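Local coordinates for probable sugar ABC transporter, sugar-binding protein (Streptococcus pneumoniae, PDB 2W7Y) that binds the blood group A-trisaccharide in the cleft between its two lobes and probably passes such sugars to an ABC transporter, at residues D177-N180 and D184-Q187; S207-N212 and G296-G301. All coordinates share one frame; numbering follows the deposited sequence.

Contact 1. Residues D177-N180 and D184-Q187; sequences DQWN and DFTQ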
loop_
_atom_site.group_PDB
_atom_site.type_symbol
_atom_site.label_atom_id
_atom_site.label_comp_id
_atom_site.label_asym_id
_atom_site.label_seq_id
_atom_site.Cartn_x
_atom_site.Cartn_y
_atom_site.Cartn_z
ATOM N N ASP A 177 -2.855 12.892 -16.386
ATOM C CA ASP A 177 -4.211 13.432 -16.530
ATOM C C ASP A 177 -4.742 13.325 -17.967
ATOM O O ASP A 177 -5.942 13.495 -18.205
ATOM C CB ASP A 177 -4.273 14.884 -16.040
ATOM C CG ASP A 177 -3.316 15.797 -16.795
ATOM O OD1 ASP A 177 -3.775 16.799 -17.385
ATOM O OD2 ASP A 177 -2.102 15.505 -16.806
ATOM N N GLN A 178 -3.849 13.041 -18.916
ATOM C CA GLN A 178 -4.228 12.883 -20.324
ATOM C C GLN A 178 -4.363 11.413 -20.727
ATOM O O GLN A 178 -4.744 11.114 -21.859
ATOM C CB GLN A 178 -3.222 13.586 -21.254
ATOM C CG GLN A 178 -3.028 15.082 -20.995
ATOM C CD GLN A 178 -1.935 15.693 -21.860
ATOM O OE1 GLN A 178 -0.791 15.858 -21.420
ATOM N NE2 GLN A 178 -2.280 16.022 -23.103
ATOM N N TRP A 179 -4.043 10.502 -19.811
ATOM C CA TRP A 179 -4.128 9.064 -20.088
ATOM C C TRP A 179 -5.553 8.545 -19.944
ATOM O O TRP A 179 -5.949 8.076 -18.876
ATOM C CB TRP A 179 -3.204 8.250 -19.174
ATOM C CG TRP A 179 -1.741 8.574 -19.267
ATOM C CD1 TRP A 179 -1.097 9.213 -20.285
ATOM C CD2 TRP A 179 -0.735 8.232 -18.306
ATOM N NE1 TRP A 179 0.246 9.307 -20.010
ATOM C CE2 TRP A 179 0.497 8.714 -18.801
ATOM C CE3 TRP A 179 -0.757 7.569 -17.067
ATOM C CZ2 TRP A 179 1.697 8.558 -18.106
ATOM C CZ3 TRP A 179 0.440 7.413 -16.373
ATOM C CH2 TRP A 179 1.650 7.909 -16.895
ATOM N N ASN A 180 -6.316 8.627 -21.031
ATOM C CA ASN A 180 -7.699 8.155 -21.046
ATOM C C ASN A 180 -7.804 6.655 -21.269
ATOM O O ASN A 180 -8.781 6.031 -20.858
ATOM C CB ASN A 180 -8.508 8.910 -22.099
ATOM C CG ASN A 180 -8.695 10.371 -21.740
ATOM O OD1 ASN A 180 -8.908 10.714 -20.576
ATOM N ND2 ASN A 180 -8.613 11.241 -22.741
ATOM N N ASP A 184 -2.626 5.143 -24.341
ATOM C CA ASP A 184 -2.062 6.474 -24.072
ATOM C C ASP A 184 -0.865 6.400 -23.125
ATOM O O ASP A 184 0.133 7.099 -23.317
ATOM C CB ASP A 184 -3.117 7.412 -23.469
ATOM C CG ASP A 184 -4.205 7.804 -24.459
ATOM O OD1 ASP A 184 -3.952 7.839 -25.684
ATOM O OD2 ASP A 184 -5.324 8.102 -23.993
ATOM N N PHE A 185 -0.988 5.565 -22.094
ATOM C CA PHE A 185 0.073 5.342 -21.115
ATOM C C PHE A 185 1.307 4.696 -21.749
ATOM O O PHE A 185 2.427 5.147 -21.521
ATOM C CB PHE A 185 -0.459 4.493 -19.953
ATOM C CG PHE A 185 0.617 3.848 -19.114
ATOM C CD1 PHE A 185 1.458 4.618 -18.313
ATOM C CD2 PHE A 185 0.774 2.463 -19.112
ATOM C CE1 PHE A 185 2.441 4.028 -17.540
ATOM C CE2 PHE A 185 1.761 1.859 -18.331
ATOM C CZ PHE A 185 2.595 2.643 -17.547
ATOM N N THR A 186 1.089 3.647 -22.542
ATOM C CA THR A 186 2.171 2.929 -23.216
ATOM C C THR A 186 2.850 3.777 -24.288
ATOM O O THR A 186 4.053 3.649 -24.506
ATOM C CB THR A 186 1.680 1.610 -23.860
ATOM O OG1 THR A 186 0.711 1.898 -24.876
ATOM C CG2 THR A 186 1.073 0.681 -22.810
ATOM N N GLN A 187 2.073 4.626 -24.958
ATOM C CA GLN A 187 2.613 5.563 -25.952
ATOM C C GLN A 187 3.433 6.674 -25.293
ATOM O O GLN A 187 4.431 7.129 -25.850
ATOM C CB GLN A 187 1.496 6.142 -26.832
ATOM C CG GLN A 187 0.905 5.119 -27.803
ATOM C CD GLN A 187 -0.463 5.492 -28.354
ATOM O OE1 GLN A 187 -1.262 4.615 -28.694
ATOM N NE2 GLN A 187 -0.736 6.788 -28.458
#
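Phe185 lies over one face of the Trp179 indole, its CD1 3.6 Å from Trp179 CZ3, near the rim of the six-membered ring. The pair is a T-shaped (edge-to-face) stack with the edge of the phenylalanine toward the indole face, the ring centroids 5.0 Å apart and the planes at 67°. It fastens an inverse gamma turn, centred on Trp179, to the first turn of helix 182-193 in the solute-binding protein fold. Nearer the backbone, Phe185 CA stands 4.0 Å from the centroid of the indole five-membered ring, almost exactly on its normal: a CH-pi contact that lets main chain and ring share a single face. The chi1 of 162° sets CG opposite the backbone N and brings the phenyl ring over the benzo half of the indole, while CA stays over the pyrrole half. Trp182, from the helix's own start, also meets the Phe185 ring, and Pro299 touches both aromatics. The polar side belongs to Asp184, whose OD2 accepts a hydrogen bond from Thr181 N, just ahead of the helix, an interaction like one half of a capping box. The same oxygen receives a second, weak and bent bond from Asn180 N, 3.2 Å from Asp184 OD2.

Contact 2. Residues S207-N212 and G296-G301; sequences SIRLFN and GIYPAG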
loop_
_atom_site.group_PDB
_atom_site.type_symbol
_atom_site.label_atom_id
_atom_site.label_comp_id
_atom_site.label_asym_id
_atom_site.label_seq_id
_atom_site.Cartn_x
_atom_site.Cartn_y
_atom_site.Cartn_z
ATOM N N SER A 207 4.880 -2.992 -10.303
ATOM C CA SER A 207 4.153 -3.436 -11.495
ATOM C C SER A 207 2.772 -4.031 -11.192
ATOM O O SER A 207 1.904 -4.046 -12.062
ATOM C CB SER A 207 5.000 -4.396 -12.339
ATOM O OG SER A 207 5.338 -5.563 -11.613
ATOM N N ILE A 208 2.566 -4.508 -9.962
ATOM C CA ILE A 208 1.253 -5.012 -9.546
ATOM C C ILE A 208 0.226 -3.882 -9.428
ATOM O O ILE A 208 -0.976 -4.121 -9.521
ATOM C CB ILE A 208 1.317 -5.874 -8.241
ATOM C CG1 ILE A 208 0.075 -6.773 -8.119
ATOM C CG2 ILE A 208 1.517 -4.990 -6.997
ATOM C CD1 ILE A 208 0.103 -7.761 -6.966
ATOM N N ARG A 209 0.713 -2.655 -9.236
ATOM C CA ARG A 209 -0.141 -1.469 -9.174
ATOM C C ARG A 209 -0.717 -1.149 -10.552
ATOM O O ARG A 209 -1.812 -0.587 -10.658
ATOM C CB ARG A 209 0.620 -0.248 -8.629
ATOM C CG ARG A 209 1.610 -0.519 -7.502
ATOM C CD ARG A 209 0.949 -1.106 -6.258
ATOM N NE ARG A 209 1.864 -1.113 -5.119
ATOM C CZ ARG A 209 1.636 -1.743 -3.971
ATOM N NH1 ARG A 209 0.515 -2.431 -3.792
ATOM N NH2 ARG A 209 2.535 -1.680 -3.001
ATOM N N LEU A 210 0.030 -1.499 -11.597
ATOM C CA LEU A 210 -0.465 -1.403 -12.972
ATOM C C LEU A 210 -1.519 -2.468 -13.272
ATOM O O LEU A 210 -2.532 -2.172 -13.902
ATOM C CB LEU A 210 0.683 -1.483 -13.983
ATOM C CG LEU A 210 1.627 -0.279 -14.129
ATOM C CD1 LEU A 210 2.750 -0.602 -15.102
ATOM C CD2 LEU A 210 0.878 0.972 -14.573
ATOM N N PHE A 211 -1.276 -3.699 -12.815
ATOM C CA PHE A 211 -2.245 -4.797 -12.938
ATOM C C PHE A 211 -3.526 -4.506 -12.148
ATOM O O PHE A 211 -4.631 -4.673 -12.666
ATOM C CB PHE A 211 -1.628 -6.128 -12.483
ATOM C CG PHE A 211 -2.606 -7.288 -12.461
ATOM C CD1 PHE A 211 -2.954 -7.954 -13.637
ATOM C CD2 PHE A 211 -3.170 -7.718 -11.259
ATOM C CE1 PHE A 211 -3.861 -9.027 -13.615
ATOM C CE2 PHE A 211 -4.070 -8.786 -11.226
ATOM C CZ PHE A 211 -4.416 -9.444 -12.405
ATOM N N ASN A 212 -3.355 -4.080 -10.898
ATOM C CA ASN A 212 -4.451 -3.749 -9.993
ATOM C C ASN A 212 -5.406 -2.722 -10.589
ATOM O O ASN A 212 -6.629 -2.859 -10.484
ATOM C CB ASN A 212 -3.875 -3.194 -8.686
ATOM C CG ASN A 212 -4.746 -3.481 -7.469
ATOM O OD1 ASN A 212 -4.224 -3.676 -6.376
ATOM N ND2 ASN A 212 -6.064 -3.487 -7.641
ATOM N N GLY A 296 -0.200 11.953 -9.840
ATOM C CA GLY A 296 -1.207 11.646 -10.838
ATOM C C GLY A 296 -1.864 10.338 -10.464
ATOM O O GLY A 296 -1.553 9.759 -9.427
ATOM N N ILE A 297 -2.775 9.864 -11.304
ATOM C CA ILE A 297 -3.366 8.537 -11.114
ATOM C C ILE A 297 -3.244 7.709 -12.394
ATOM O O ILE A 297 -2.633 8.151 -13.369
ATOM C CB ILE A 297 -4.836 8.588 -10.578
ATOM C CG1 ILE A 297 -5.740 9.424 -11.496
ATOM C CG2 ILE A 297 -4.868 9.104 -9.134
ATOM C CD1 ILE A 297 -7.219 9.282 -11.214
ATOM N N TYR A 298 -3.836 6.520 -12.379
ATOM C CA TYR A 298 -3.661 5.527 -13.435
ATOM C C TYR A 298 -4.643 5.726 -14.595
ATOM O O TYR A 298 -5.673 6.381 -14.413
ATOM C CB TYR A 298 -3.770 4.121 -12.831
ATOM C CG TYR A 298 -2.726 3.858 -11.766
ATOM C CD1 TYR A 298 -1.529 3.215 -12.079
ATOM C CD2 TYR A 298 -2.923 4.279 -10.449
ATOM C CE1 TYR A 298 -0.564 2.982 -11.103
ATOM C CE2 TYR A 298 -1.970 4.055 -9.472
ATOM C CZ TYR A 298 -0.791 3.409 -9.802
ATOM O OH TYR A 298 0.159 3.194 -8.829
ATOM N N PRO A 299 -4.315 5.187 -15.797
ATOM C CA PRO A 299 -5.142 5.335 -17.006
ATOM C C PRO A 299 -6.628 5.058 -16.790
ATOM O O PRO A 299 -6.994 4.198 -15.979
ATOM C CB PRO A 299 -4.552 4.298 -17.960
ATOM C CG PRO A 299 -3.139 4.194 -17.562
ATOM C CD PRO A 299 -3.091 4.408 -16.078
ATOM N N ALA A 300 -7.458 5.794 -17.530
ATOM C CA ALA A 300 -8.922 5.759 -17.407
ATOM C C ALA A 300 -9.437 6.265 -16.050
ATOM O O ALA A 300 -10.533 5.906 -15.619
ATOM C CB ALA A 300 -9.474 4.357 -17.737
ATOM N N GLY A 301 -8.641 7.115 -15.397
ATOM C CA GLY A 301 -9.022 7.747 -14.135
ATOM C C GLY A 301 -9.195 6.801 -12.959
ATOM O O GLY A 301 -10.072 7.005 -12.122
#
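Tyr298 carries the 296-301 side of this buried contact, meeting Arg209 and Leu210 of helix 207-215. The chain reaches it from Gly296, whose backbone is still bonded to Leu161 as strand 293-296 ends, and then by way of Ile297. At Tyr298 the CB points at the helix, and with CG opposite the carbonyl carbon (chi1 -60°) the ring runs on to Arg209. Its hydroxyl oxygen comes up against the aliphatic root of the arginine, Tyr298 OH lying 3.5 Å from Arg209 CB; this is a van der Waals contact, with no hydrogen bond crossing between the segments. Over one face of the ring stands a backbone carbonyl, Arg209 O, 3.8 Å from Tyr298 CE1. Leu210 approaches at the edge, close to the ring plane, its CD2 4.1 Å from Tyr298 CD1, the two side chains crossing at about a right angle. Met159 and Leu161 of strand 157-164 add further contacts to the ring. The Arg209 chain bends at chi2 (-61°) and carries its guanidinium away from the tyrosine, where NH2 hydrogen-bonds O7 of the bound N-acetylgalactosamine, the acetamido oxygen of the sugar that marks the A antigen; a long, weak ion pair joins the same nitrogen to Glu205. In this two-lobed solute-binding fold, that bond to the sugar puts Tyr298 probably in the second shell of the glycan pocket. Pro299 follows, and the chain goes on to Ala300, which enters the left-handed region of backbone space (phi 65°). Gly301 repeats that conformation, for which a glycine is well suited, just before strand 302-306 begins.

How the contacts relate
The segment 296-301 serves both contacts, whose centres lie 11 Å apart. Tyr298 supplies contact 2, while the next two residues meet contact 1: Ala300 N lies 3.0 Å from Trp179 O, a probable hydrogen bond, and Pro299 CG packs 3.6 Å from Phe185 CB. A direct bridge also exists, Phe185 CZ of contact 1 resting 3.8 Å from Leu210 CD2 of contact 2, with Phe278 touching both residues. Contact 1 is partly buried, centred about 23 Å from the centre of the chain; contact 2 is buried, about 13 Å from it. It is contact 2 that reaches the glycan, the Arg209 side chain coming within about 3 Å of the N-acetylgalactosamine unit.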